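Local coordinates for nicotinate-nucleotide--dimethylbenzimidazole phosphoribosyltransferase (Thermus thermophilus HB8, PDB 1WX1), which probably catalyses transfer of the phosphoribosyl group of nicotinate mononucleotide to 5,6-dimethylbenzimidazole, giving alpha-ribazole 5'-phosphate for cobalamin biosynthesis, at residues A[95-100]-A[148-153]; A[116-121]-A[136-141]; A[142-147]-A[240-245]; A[235-240]-A[247-252]; A[260-265]-A[288-293]. All coordinates share one frame; numbering follows the deposited sequence.

Contact 1: residues A[95-100]-A[148-153]; sequences AVYVLD and RRAIAE
Y97 supplies the whole of the strand's share of this contact, laying its ring against R149 and A150 in the last turn of helix 133-152 and E153 just after it. With CG anti to its carbonyl carbon (chi1 -61°), the ring projects from the sheet so that CE1 lies 3.6 Å from A150 CB. On the other flank CE2 lies over one face of the R149 guanidinium, toward its rim, 3.9 Å from R149 NE, the two planes being steeply inclined. The strand belongs to a six-stranded parallel sheet and the helix packs on it, as in a Rossmann-like alpha/beta fold; A48 of the neighbouring strand 47-54 touches both Y97 and A150. At the far end of the ring the hydroxyl has two partners. Y97 OH donates to E153 OE1 at 2.6 Å, meeting the anti side of the carboxylate, and a water donates back to Y97 OH at 2.6 Å while giving its second hydrogen to A150 O at 2.7 Å. The other carboxylate oxygen, E153 OE2, forms a salt bridge with R149 NE whose hydrogen bond is weak, at 3.3 Å. R149 NH2 bonds to P111 O in the loop before strand 113-115.

Contact 2: residues A[116-121]-A[136-141]; sequences RKVRPG and AERALL
The connection that leaves edge strand 113-115 and leads into helix 133-152 folds back on that helix, and V118 is the residue that meets it, touching R138 and A139. The two methyl groups of the valine divide the work. CG1, anti to the backbone N (chi1 174°), stands over the centre of one face of the R138 guanidinium, 3.9 Å from R138 CZ. CG2 settles on the helix backbone instead, 3.8 Å from A139 N and 4.1 Å from A139 CB.

The polar rim of the same guanidinium is tied to the loop through water. One water, lying at the edge of the group, accepts from R138 NH2 at 2.8 Å and donates to V118 O at 3.0 Å; a second accepts from R138 NH1 at 2.9 Å and reaches K117 O through a weak bond. R138 NE forms a salt bridge with E134 one turn earlier, so all three nitrogens have partners and the flat group is held as a platform for the methyl. Further along, P120 centres an inverse gamma turn, braced by R119 NE donating to G121 O at 2.9 Å, while R119 NH1 pairs with E135. L228 of helix 228-242 also packs on V118. Strand order 3-2-1-4-5-6 is that of a Rossmann-like sheet, and this is the long crossover from its third strand to its fourth.

Contact 3: residues A[142-147]-A[240-245]; sequences AGREAA and GYEAGL
R144 and E242 join two helices at the protein surface by a two-pronged salt bridge. The R144 chain, extended from CG to NE, carries the guanidinium across to helix 228-242, where its far end offers NH1 and NH2, one nitrogen to each carboxylate oxygen. The straighter bond runs from R144 NH2 to E242 OE2, 3.0 Å long with an N-H...O angle of 170°; it lies almost in the guanidinium plane and meets the oxygen on its syn side. R144 NH1 to E242 OE1 is also 3.0 Å, but more bent at 154°, and the donor comes from above the carboxylate plane, the two flat groups being turned 35° against each other. R144 NH1 has a further acceptor in E239, one turn back on helix 228-242, so the arginine answers two carboxylates and probably stays firmly charged.

The pairing sits where helix 228-242 runs alongside helix 133-152, both covering the same parallel sheet of an alpha/beta fold; A147 touches I236 and E239 of the former. The C-terminal end of helix 228-242 is closed by a Schellman motif, with G244 at positive phi. There G244 N is satisfied by Y241 O at 3.0 Å and L245 N by G240 O at 3.2 Å. L245 O is taken by ND1 of H271. Both carboxylate oxygens of E145 are hydrogen-bonded, OE2 in a salt bridge to R116.

Contact 4: residues A[235-240]-A[247-252]; sequences GIYLEG and LVLDGF
L247 opens the strand by wedging its side chain between Y237 and G240 of the preceding helix. Its CB lies 3.8 Å from Y237 CD2, its CD1 3.5 Å from Y237 O, and its CD2 3.7 Å from G240 CA, where the helix carries no side chain. V248 turns its own side chain away and contributes its carbonyl: Y237, its CG anti to the carbonyl carbon (chi1 -75°), reaches the strand and donates from OH to V248 O at 2.7 Å, approaching from above the carbonyl plane. The same hydroxyl has a weak bond from A160 N. L249 brings CD2 to 4.0 Å from Y237 CZ, its side chain crossing the tyrosine at about a right angle. Past the strand, D250 is held by backbone N-H groups, among them G305 N; its side chain lies about 6 Å from that of E304, the predicted proton acceptor. Segment 235-240 of helix 228-242 runs roughly antiparallel to strand 247-249, at 152°; Y237 also packs on helix 252-264, and strands 157-163 and 272-274 flank the strand.

Contact 5: residues A[260-265]-A[288-293]; sequences LAWKMA and EALGLR
A265 N bonds to A261 O at 2.8 Å, closing the last turn of the helix that sets W262 against L290 and A289. The contact itself is largely apolar. L290 CD2 sits over one face of the indole, offset toward its rim, 4.0 Å from the centroid of the six-membered ring of W262 and 26° off the ring normal, which makes it a CH-pi contact; its nearest ring atom is W262 CE3 at 3.6 Å. CG of the tryptophan is anti to the backbone N (chi1 179°), an orientation that carries the indole outward from helix 252-264 to the end of helix 281-290. At the far corner of the six-membered ring, W262 CH2 approaches A289 O to 3.5 Å. Helix 281-290 stops here in a Schellman motif whose C-prime residue is G291, at positive phi, and the chain turns away from the indole. R269 lies against W262 as well and gives a weak hydrogen bond to L290 O. Beyond the turn, R293 makes a weak bond to D297 O of the second subunit. Within the fold, L290 and L292 pack on L272 of edge strand 272-274, while L260 and A261 of helix 252-264 lean on A234 of helix 228-242.

From the N terminus, strand 94-100 opens contact 1, and contact 2 opens and closes before contact 1 is complete, nested within it and joining the loop after strand 113-115 to helix 133-152. Next along that helix, residues 142-147 open contact 3; contact 1 closes at 148-153, so the two cross. Contact 4 then opens at 235-240 on helix 228-242, contact 3 closes at 240-245, and contact 4 closes on strand 247-249; these also cross, sharing G240. Contact 5 follows in series, joining helix 252-264 to the end of helix 281-290. Salt bridges D100-K117 and R148-E239 link contact 1 to contacts 2 and 4, while L238 packing on M264 and A265 joins contact 4 to contact 5.

Contact 1: residues A[95-100]-A[148-153]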
# COMPACT_ATOMS: atom_id res chain seq x y z
N ALA A 95 -0.23 17.54 -1.78
CA ALA A 95 -0.90 18.80 -1.49
C ALA A 95 -2.41 18.55 -1.52
O ALA A 95 -2.89 17.73 -2.29
CB ALA A 95 -0.52 19.85 -2.54
N VAL A 96 -3.15 19.26 -0.68
CA VAL A 96 -4.60 19.11 -0.64
C VAL A 96 -5.28 20.39 -1.08
O VAL A 96 -5.02 21.46 -0.54
CB VAL A 96 -5.11 18.74 0.78
CG1 VAL A 96 -6.63 18.68 0.78
CG2 VAL A 96 -4.53 17.40 1.22
N TYR A 97 -6.14 20.28 -2.09
CA TYR A 97 -6.90 21.43 -2.57
C TYR A 97 -8.37 21.06 -2.47
O TYR A 97 -8.73 19.91 -2.69
CB TYR A 97 -6.58 21.74 -4.04
CG TYR A 97 -5.14 22.09 -4.31
CD1 TYR A 97 -4.20 21.09 -4.58
CD2 TYR A 97 -4.71 23.42 -4.30
CE1 TYR A 97 -2.87 21.41 -4.83
CE2 TYR A 97 -3.38 23.75 -4.55
CZ TYR A 97 -2.47 22.74 -4.81
OH TYR A 97 -1.16 23.06 -5.05
N VAL A 98 -9.20 22.03 -2.12
CA VAL A 98 -10.64 21.79 -2.00
C VAL A 98 -11.36 22.66 -3.02
O VAL A 98 -11.01 23.82 -3.21
CB VAL A 98 -11.16 22.13 -0.58
CG1 VAL A 98 -12.65 21.81 -0.48
CG2 VAL A 98 -10.39 21.33 0.46
N LEU A 99 -12.36 22.09 -3.68
CA LEU A 99 -13.12 22.81 -4.68
C LEU A 99 -14.61 22.74 -4.35
O LEU A 99 -15.18 21.66 -4.26
CB LEU A 99 -12.88 22.20 -6.06
CG LEU A 99 -13.83 22.62 -7.20
CD1 LEU A 99 -13.60 24.08 -7.55
CD2 LEU A 99 -13.59 21.74 -8.43
N ASP A 100 -15.22 23.90 -4.14
CA ASP A 100 -16.65 23.95 -3.86
C ASP A 100 -17.36 24.25 -5.17
O ASP A 100 -17.23 25.35 -5.71
CB ASP A 100 -16.99 25.06 -2.85
CG ASP A 100 -18.50 25.31 -2.74
OD1 ASP A 100 -18.89 26.38 -2.23
OD2 ASP A 100 -19.29 24.43 -3.15
N ARG A 148 -5.53 22.52 -12.73
CA ARG A 148 -4.47 23.32 -13.33
C ARG A 148 -3.65 24.01 -12.26
O ARG A 148 -2.42 24.12 -12.37
CB ARG A 148 -5.04 24.35 -14.31
CG ARG A 148 -4.00 25.31 -14.90
CD ARG A 148 -2.77 24.57 -15.46
NE ARG A 148 -3.12 23.55 -16.44
CZ ARG A 148 -2.24 22.77 -17.07
NH1 ARG A 148 -0.94 22.89 -16.82
NH2 ARG A 148 -2.66 21.87 -17.95
N ARG A 149 -4.32 24.50 -11.22
CA ARG A 149 -3.55 25.15 -10.15
C ARG A 149 -2.68 24.13 -9.43
O ARG A 149 -1.56 24.43 -9.05
CB ARG A 149 -4.42 25.80 -9.12
CG ARG A 149 -3.55 26.45 -8.05
CD ARG A 149 -4.44 26.86 -6.93
NE ARG A 149 -3.74 27.39 -5.77
CZ ARG A 149 -4.34 27.56 -4.60
NH1 ARG A 149 -5.63 27.26 -4.45
NH2 ARG A 149 -3.66 27.99 -3.55
N ALA A 150 -3.20 22.92 -9.22
CA ALA A 150 -2.43 21.89 -8.53
C ALA A 150 -1.19 21.59 -9.35
O ALA A 150 -0.08 21.50 -8.81
CB ALA A 150 -3.28 20.60 -8.35
N ILE A 151 -1.38 21.48 -10.66
CA ILE A 151 -0.29 21.21 -11.59
C ILE A 151 0.70 22.39 -11.65
O ILE A 151 1.91 22.19 -11.61
CB ILE A 151 -0.85 20.94 -13.01
CG1 ILE A 151 -1.76 19.70 -12.97
CG2 ILE A 151 0.29 20.72 -14.01
CD1 ILE A 151 -2.61 19.52 -14.23
N ALA A 152 0.17 23.61 -11.73
CA ALA A 152 1.02 24.79 -11.78
C ALA A 152 1.86 24.91 -10.51
O ALA A 152 2.96 25.45 -10.52
CB ALA A 152 0.16 26.05 -11.97
N GLU A 153 1.33 24.39 -9.41
CA GLU A 153 2.06 24.47 -8.15
C GLU A 153 3.04 23.31 -7.95
O GLU A 153 3.65 23.20 -6.89
CB GLU A 153 1.08 24.56 -6.98
CG GLU A 153 0.06 25.67 -7.19
CD GLU A 153 -0.38 26.31 -5.89
OE1 GLU A 153 -0.63 25.56 -4.92
OE2 GLU A 153 -0.48 27.55 -5.86
O HOH W 1 0.15 21.11 -6.16

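Contact 2: residues A[116-121]-A[136-141]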
# COMPACT_ATOMS: atom_id res chain seq x y z
N ARG A 116 -16.18 27.94 -6.41
CA ARG A 116 -16.82 27.99 -7.72
C ARG A 116 -18.21 27.37 -7.66
O ARG A 116 -18.61 26.60 -8.53
CB ARG A 116 -15.97 27.23 -8.74
CG ARG A 116 -14.57 27.81 -8.92
CD ARG A 116 -14.60 29.10 -9.74
NE ARG A 116 -13.27 29.66 -9.94
CZ ARG A 116 -12.56 30.30 -9.00
NH1 ARG A 116 -13.06 30.47 -7.78
NH2 ARG A 116 -11.36 30.77 -9.29
N LYS A 117 -18.95 27.71 -6.61
CA LYS A 117 -20.29 27.17 -6.41
C LYS A 117 -21.18 27.44 -7.62
O LYS A 117 -21.42 28.59 -7.98
CB LYS A 117 -20.92 27.80 -5.15
CG LYS A 117 -22.08 27.01 -4.57
CD LYS A 117 -22.81 27.78 -3.47
CE LYS A 117 -21.89 28.16 -2.30
NZ LYS A 117 -21.40 26.98 -1.52
N VAL A 118 -21.63 26.36 -8.26
CA VAL A 118 -22.49 26.45 -9.44
C VAL A 118 -23.93 26.73 -8.99
O VAL A 118 -24.64 27.55 -9.58
CB VAL A 118 -22.43 25.14 -10.25
CG1 VAL A 118 -23.44 25.18 -11.40
CG2 VAL A 118 -21.02 24.93 -10.78
N ARG A 119 -24.34 26.02 -7.95
CA ARG A 119 -25.67 26.17 -7.37
C ARG A 119 -25.61 25.50 -6.00
O ARG A 119 -24.69 24.72 -5.73
CB ARG A 119 -26.73 25.49 -8.25
CG ARG A 119 -26.38 24.07 -8.67
CD ARG A 119 -27.49 23.48 -9.54
NE ARG A 119 -28.70 23.20 -8.77
CZ ARG A 119 -29.90 22.97 -9.30
NH1 ARG A 119 -30.06 22.99 -10.62
NH2 ARG A 119 -30.93 22.70 -8.52
N PRO A 120 -26.56 25.80 -5.11
CA PRO A 120 -26.57 25.21 -3.77
C PRO A 120 -27.07 23.77 -3.82
O PRO A 120 -28.20 23.48 -3.43
CB PRO A 120 -27.51 26.13 -3.00
CG PRO A 120 -28.52 26.51 -4.04
CD PRO A 120 -27.64 26.81 -5.25
N GLY A 121 -26.21 22.87 -4.28
CA GLY A 121 -26.59 21.47 -4.38
C GLY A 121 -27.46 21.21 -5.60
O GLY A 121 -28.03 22.13 -6.18
N ALA A 136 -23.65 21.80 -15.48
CA ALA A 136 -22.68 20.71 -15.53
C ALA A 136 -21.40 21.22 -16.19
O ALA A 136 -20.29 20.90 -15.75
CB ALA A 136 -23.25 19.52 -16.31
N GLU A 137 -21.53 22.03 -17.25
CA GLU A 137 -20.35 22.57 -17.92
C GLU A 137 -19.54 23.44 -16.97
O GLU A 137 -18.31 23.35 -16.93
CB GLU A 137 -20.75 23.39 -19.15
CG GLU A 137 -19.60 24.15 -19.82
CD GLU A 137 -18.54 23.25 -20.47
OE1 GLU A 137 -17.49 23.78 -20.90
OE2 GLU A 137 -18.75 22.02 -20.56
N ARG A 138 -20.21 24.27 -16.18
CA ARG A 138 -19.49 25.12 -15.24
C ARG A 138 -18.77 24.29 -14.19
O ARG A 138 -17.65 24.62 -13.79
CB ARG A 138 -20.44 26.12 -14.57
CG ARG A 138 -20.77 27.33 -15.46
CD ARG A 138 -21.54 28.39 -14.69
NE ARG A 138 -22.96 28.05 -14.61
CZ ARG A 138 -23.76 28.39 -13.61
NH1 ARG A 138 -23.28 29.08 -12.58
NH2 ARG A 138 -25.04 28.05 -13.64
N ALA A 139 -19.40 23.21 -13.75
CA ALA A 139 -18.77 22.33 -12.76
C ALA A 139 -17.54 21.65 -13.36
O ALA A 139 -16.50 21.53 -12.70
CB ALA A 139 -19.77 21.27 -12.28
N LEU A 140 -17.66 21.20 -14.60
CA LEU A 140 -16.56 20.55 -15.30
C LEU A 140 -15.36 21.49 -15.40
O LEU A 140 -14.23 21.10 -15.12
CB LEU A 140 -16.99 20.14 -16.71
CG LEU A 140 -15.96 19.39 -17.55
CD1 LEU A 140 -16.00 17.92 -17.20
CD2 LEU A 140 -16.28 19.57 -19.03
N LEU A 141 -15.63 22.73 -15.80
CA LEU A 141 -14.59 23.74 -15.95
C LEU A 141 -13.95 24.11 -14.62
O LEU A 141 -12.76 24.41 -14.57
CB LEU A 141 -15.16 25.01 -16.61
CG LEU A 141 -15.68 24.79 -18.04
CD1 LEU A 141 -16.34 26.07 -18.54
CD2 LEU A 141 -14.53 24.37 -18.95
O HOH W 2 -20.87 29.73 -11.13
O HOH W 3 -26.89 28.11 -11.54

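Contact 3: residues A[142-147]-A[240-245]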
# COMPACT_ATOMS: atom_id res chain seq x y z
N ALA A 142 -14.74 24.12 -13.55
CA ALA A 142 -14.22 24.43 -12.22
C ALA A 142 -13.22 23.34 -11.84
O ALA A 142 -12.22 23.59 -11.18
CB ALA A 142 -15.36 24.49 -11.19
N GLY A 143 -13.52 22.11 -12.26
CA GLY A 143 -12.63 20.99 -11.99
C GLY A 143 -11.31 21.16 -12.73
O GLY A 143 -10.24 20.93 -12.16
N ARG A 144 -11.38 21.56 -14.00
CA ARG A 144 -10.16 21.80 -14.77
C ARG A 144 -9.32 22.89 -14.10
O ARG A 144 -8.10 22.76 -13.98
CB ARG A 144 -10.49 22.26 -16.19
CG ARG A 144 -10.93 21.17 -17.16
CD ARG A 144 -11.27 21.80 -18.51
NE ARG A 144 -11.46 20.82 -19.58
CZ ARG A 144 -10.48 20.17 -20.19
NH1 ARG A 144 -9.21 20.37 -19.83
NH2 ARG A 144 -10.76 19.31 -21.16
N GLU A 145 -9.98 23.97 -13.69
CA GLU A 145 -9.29 25.09 -13.04
C GLU A 145 -8.53 24.67 -11.79
O GLU A 145 -7.37 25.05 -11.61
CB GLU A 145 -10.30 26.19 -12.67
CG GLU A 145 -9.64 27.52 -12.30
CD GLU A 145 -10.63 28.56 -11.79
OE1 GLU A 145 -11.84 28.43 -12.06
OE2 GLU A 145 -10.19 29.52 -11.12
N ALA A 146 -9.18 23.90 -10.93
CA ALA A 146 -8.55 23.44 -9.70
C ALA A 146 -7.36 22.52 -9.99
O ALA A 146 -6.32 22.63 -9.35
CB ALA A 146 -9.58 22.72 -8.82
N ALA A 147 -7.51 21.63 -10.97
CA ALA A 147 -6.43 20.73 -11.34
C ALA A 147 -5.24 21.51 -11.91
O ALA A 147 -4.09 21.21 -11.60
CB ALA A 147 -6.91 19.70 -12.37
N GLY A 240 -5.69 16.83 -15.88
CA GLY A 240 -4.48 16.09 -15.54
C GLY A 240 -4.03 15.27 -16.74
O GLY A 240 -2.84 15.17 -17.02
N TYR A 241 -5.00 14.69 -17.44
CA TYR A 241 -4.73 13.88 -18.63
C TYR A 241 -3.99 14.71 -19.68
O TYR A 241 -2.96 14.29 -20.21
CB TYR A 241 -6.06 13.38 -19.20
CG TYR A 241 -5.98 12.76 -20.58
CD1 TYR A 241 -5.09 11.72 -20.85
CD2 TYR A 241 -6.81 13.21 -21.61
CE1 TYR A 241 -5.04 11.13 -22.12
CE2 TYR A 241 -6.76 12.62 -22.88
CZ TYR A 241 -5.88 11.58 -23.12
OH TYR A 241 -5.85 11.00 -24.37
N GLU A 242 -4.52 15.89 -19.97
CA GLU A 242 -3.91 16.77 -20.95
C GLU A 242 -2.54 17.29 -20.52
O GLU A 242 -1.69 17.59 -21.36
CB GLU A 242 -4.87 17.92 -21.25
CG GLU A 242 -6.01 17.50 -22.17
CD GLU A 242 -7.24 18.38 -22.05
OE1 GLU A 242 -7.09 19.59 -21.77
OE2 GLU A 242 -8.36 17.88 -22.26
N ALA A 243 -2.32 17.36 -19.21
CA ALA A 243 -1.03 17.81 -18.68
C ALA A 243 -0.01 16.67 -18.72
O ALA A 243 1.16 16.86 -18.40
CB ALA A 243 -1.20 18.32 -17.25
N GLY A 244 -0.47 15.47 -19.10
CA GLY A 244 0.40 14.31 -19.19
C GLY A 244 0.82 13.67 -17.88
O GLY A 244 1.83 12.97 -17.81
N LEU A 245 0.03 13.87 -16.83
CA LEU A 245 0.35 13.32 -15.52
C LEU A 245 -0.29 11.98 -15.20
O LEU A 245 -1.32 11.62 -15.77
CB LEU A 245 -0.08 14.29 -14.42
CG LEU A 245 0.56 15.67 -14.29
CD1 LEU A 245 0.04 16.32 -13.02
CD2 LEU A 245 2.07 15.54 -14.24

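Contact 4: residues A[235-240]-A[247-252]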
# COMPACT_ATOMS: atom_id res chain seq x y z
N GLY A 235 -13.60 16.86 -14.74
CA GLY A 235 -12.78 17.98 -15.19
C GLY A 235 -11.37 17.90 -14.64
O GLY A 235 -10.39 18.22 -15.33
N ILE A 236 -11.25 17.48 -13.38
CA ILE A 236 -9.95 17.35 -12.75
C ILE A 236 -9.10 16.35 -13.53
O ILE A 236 -7.93 16.62 -13.84
CB ILE A 236 -10.10 16.88 -11.28
CG1 ILE A 236 -10.73 18.00 -10.45
CG2 ILE A 236 -8.74 16.45 -10.70
CD1 ILE A 236 -11.25 17.55 -9.09
N TYR A 237 -9.68 15.20 -13.87
CA TYR A 237 -8.95 14.18 -14.61
C TYR A 237 -8.65 14.57 -16.06
O TYR A 237 -7.58 14.25 -16.58
CB TYR A 237 -9.69 12.84 -14.54
CG TYR A 237 -9.58 12.14 -13.19
CD1 TYR A 237 -10.71 11.76 -12.48
CD2 TYR A 237 -8.33 11.87 -12.63
CE1 TYR A 237 -10.61 11.14 -11.24
CE2 TYR A 237 -8.22 11.24 -11.39
CZ TYR A 237 -9.37 10.88 -10.70
OH TYR A 237 -9.27 10.29 -9.46
N LEU A 238 -9.58 15.26 -16.71
CA LEU A 238 -9.37 15.69 -18.09
C LEU A 238 -8.17 16.64 -18.16
O LEU A 238 -7.36 16.57 -19.09
CB LEU A 238 -10.62 16.39 -18.63
CG LEU A 238 -11.83 15.50 -18.95
CD1 LEU A 238 -13.01 16.37 -19.34
CD2 LEU A 238 -11.46 14.53 -20.07
N GLU A 239 -8.07 17.52 -17.17
CA GLU A 239 -6.98 18.49 -17.11
C GLU A 239 -5.65 17.78 -16.81
O GLU A 239 -4.62 18.10 -17.41
CB GLU A 239 -7.26 19.53 -16.03
CG GLU A 239 -6.26 20.69 -15.98
CD GLU A 239 -6.33 21.60 -17.20
OE1 GLU A 239 -7.40 21.65 -17.85
OE2 GLU A 239 -5.32 22.27 -17.51
N GLY A 240 -5.69 16.83 -15.88
CA GLY A 240 -4.48 16.09 -15.54
C GLY A 240 -4.03 15.27 -16.74
O GLY A 240 -2.84 15.17 -17.02
N LEU A 247 -2.60 9.69 -13.25
CA LEU A 247 -3.82 10.04 -12.52
C LEU A 247 -4.21 8.89 -11.61
O LEU A 247 -4.23 7.74 -12.04
CB LEU A 247 -4.95 10.33 -13.52
CG LEU A 247 -4.56 11.30 -14.64
CD1 LEU A 247 -5.69 11.40 -15.65
CD2 LEU A 247 -4.22 12.66 -14.05
N VAL A 248 -4.54 9.20 -10.36
CA VAL A 248 -4.90 8.16 -9.40
C VAL A 248 -6.38 8.20 -9.00
O VAL A 248 -6.91 9.25 -8.61
CB VAL A 248 -4.04 8.28 -8.12
CG1 VAL A 248 -4.25 7.05 -7.24
CG2 VAL A 248 -2.57 8.44 -8.50
N LEU A 249 -7.03 7.05 -9.10
CA LEU A 249 -8.44 6.92 -8.75
C LEU A 249 -8.63 6.65 -7.28
O LEU A 249 -7.80 5.97 -6.65
CB LEU A 249 -9.08 5.76 -9.52
CG LEU A 249 -9.15 5.84 -11.05
CD1 LEU A 249 -9.74 4.54 -11.59
CD2 LEU A 249 -10.01 7.04 -11.45
N ASP A 250 -9.71 7.18 -6.72
CA ASP A 250 -10.05 6.94 -5.33
C ASP A 250 -11.20 5.93 -5.32
O ASP A 250 -11.13 4.89 -5.98
CB ASP A 250 -10.46 8.23 -4.62
CG ASP A 250 -10.68 8.03 -3.13
OD1 ASP A 250 -9.87 7.29 -2.52
OD2 ASP A 250 -11.64 8.60 -2.56
N GLY A 251 -12.27 6.26 -4.60
CA GLY A 251 -13.40 5.34 -4.49
C GLY A 251 -14.48 5.39 -5.55
O GLY A 251 -14.27 5.86 -6.66
N PHE A 252 -15.67 4.92 -5.17
CA PHE A 252 -16.83 4.83 -6.05
C PHE A 252 -17.27 6.15 -6.71
O PHE A 252 -17.38 6.22 -7.94
CB PHE A 252 -18.00 4.19 -5.27
CG PHE A 252 -19.21 3.86 -6.11
CD1 PHE A 252 -20.47 4.34 -5.75
CD2 PHE A 252 -19.10 3.04 -7.23
CE1 PHE A 252 -21.60 4.01 -6.50
CE2 PHE A 252 -20.22 2.71 -7.98
CZ PHE A 252 -21.48 3.19 -7.62

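Contact 5: residues A[260-265]-A[288-293]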
# COMPACT_ATOMS: atom_id res chain seq x y z
N LEU A 260 -16.87 9.31 -16.50
CA LEU A 260 -17.43 10.38 -17.31
C LEU A 260 -16.33 11.01 -18.16
O LEU A 260 -16.52 11.26 -19.35
CB LEU A 260 -18.08 11.45 -16.41
CG LEU A 260 -18.63 12.68 -17.13
CD1 LEU A 260 -19.60 12.27 -18.23
CD2 LEU A 260 -19.32 13.59 -16.12
N ALA A 261 -15.18 11.25 -17.55
CA ALA A 261 -14.04 11.83 -18.25
C ALA A 261 -13.60 10.90 -19.38
O ALA A 261 -13.30 11.34 -20.49
CB ALA A 261 -12.88 12.06 -17.27
N TRP A 262 -13.55 9.60 -19.07
CA TRP A 262 -13.16 8.59 -20.04
C TRP A 262 -14.10 8.59 -21.25
O TRP A 262 -13.66 8.49 -22.39
CB TRP A 262 -13.18 7.21 -19.36
CG TRP A 262 -12.81 6.07 -20.25
CD1 TRP A 262 -11.80 6.03 -21.17
CD2 TRP A 262 -13.41 4.77 -20.26
NE1 TRP A 262 -11.74 4.79 -21.76
CE2 TRP A 262 -12.74 4.00 -21.23
CE3 TRP A 262 -14.49 4.19 -19.57
CZ2 TRP A 262 -13.06 2.67 -21.50
CZ3 TRP A 262 -14.82 2.86 -19.84
CH2 TRP A 262 -14.12 2.12 -20.81
N LYS A 263 -15.40 8.72 -20.98
CA LYS A 263 -16.38 8.76 -22.06
C LYS A 263 -16.17 9.96 -22.96
O LYS A 263 -16.46 9.92 -24.15
CB LYS A 263 -17.80 8.78 -21.48
CG LYS A 263 -18.18 7.48 -20.79
CD LYS A 263 -17.95 6.30 -21.71
CE LYS A 263 -18.16 4.98 -20.99
NZ LYS A 263 -17.85 3.84 -21.89
N MET A 264 -15.67 11.05 -22.38
CA MET A 264 -15.41 12.27 -23.14
C MET A 264 -14.04 12.20 -23.82
O MET A 264 -13.83 12.83 -24.86
CB MET A 264 -15.46 13.49 -22.21
CG MET A 264 -16.83 13.79 -21.63
SD MET A 264 -16.74 15.04 -20.32
CE MET A 264 -16.45 16.50 -21.27
N ALA A 265 -13.12 11.44 -23.24
CA ALA A 265 -11.76 11.31 -23.77
C ALA A 265 -11.27 9.88 -23.62
O ALA A 265 -10.65 9.52 -22.62
CB ALA A 265 -10.82 12.26 -23.02
N GLU A 288 -13.44 -2.81 -13.40
CA GLU A 288 -13.43 -3.85 -14.43
C GLU A 288 -13.73 -3.20 -15.78
O GLU A 288 -13.10 -3.53 -16.79
CB GLU A 288 -14.48 -4.93 -14.12
CG GLU A 288 -14.10 -5.82 -12.94
CD GLU A 288 -12.87 -6.69 -13.23
OE1 GLU A 288 -12.94 -7.59 -14.09
OE2 GLU A 288 -11.82 -6.46 -12.60
N ALA A 289 -14.67 -2.26 -15.81
CA ALA A 289 -15.01 -1.57 -17.05
C ALA A 289 -13.80 -0.80 -17.57
O ALA A 289 -13.61 -0.65 -18.78
CB ALA A 289 -16.19 -0.62 -16.82
N LEU A 290 -12.99 -0.30 -16.65
CA LEU A 290 -11.80 0.46 -17.01
C LEU A 290 -10.61 -0.47 -17.25
O LEU A 290 -9.60 -0.05 -17.81
CB LEU A 290 -11.46 1.47 -15.90
CG LEU A 290 -12.35 2.71 -15.82
CD1 LEU A 290 -12.18 3.39 -14.48
CD2 LEU A 290 -12.01 3.66 -16.96
N GLY A 291 -10.74 -1.72 -16.82
CA GLY A 291 -9.67 -2.68 -16.99
C GLY A 291 -8.48 -2.35 -16.10
O GLY A 291 -7.33 -2.51 -16.51
N LEU A 292 -8.76 -1.92 -14.88
CA LEU A 292 -7.70 -1.55 -13.94
C LEU A 292 -7.67 -2.42 -12.70
O LEU A 292 -8.71 -2.82 -12.18
CB LEU A 292 -7.87 -0.08 -13.52
CG LEU A 292 -7.87 0.95 -14.65
CD1 LEU A 292 -8.24 2.32 -14.10
CD2 LEU A 292 -6.49 0.98 -15.29
N ARG A 293 -6.46 -2.71 -12.23
CA ARG A 293 -6.26 -3.51 -11.03
C ARG A 293 -5.96 -2.58 -9.86
O ARG A 293 -5.05 -1.76 -9.94
CB ARG A 293 -5.09 -4.48 -11.21
CG ARG A 293 -4.78 -5.32 -9.98
CD ARG A 293 -3.54 -6.16 -10.21
NE ARG A 293 -3.23 -7.05 -9.09
CZ ARG A 293 -2.98 -6.65 -7.85
NH1 ARG A 293 -3.00 -5.35 -7.55
NH2 ARG A 293 -2.70 -7.54 -6.91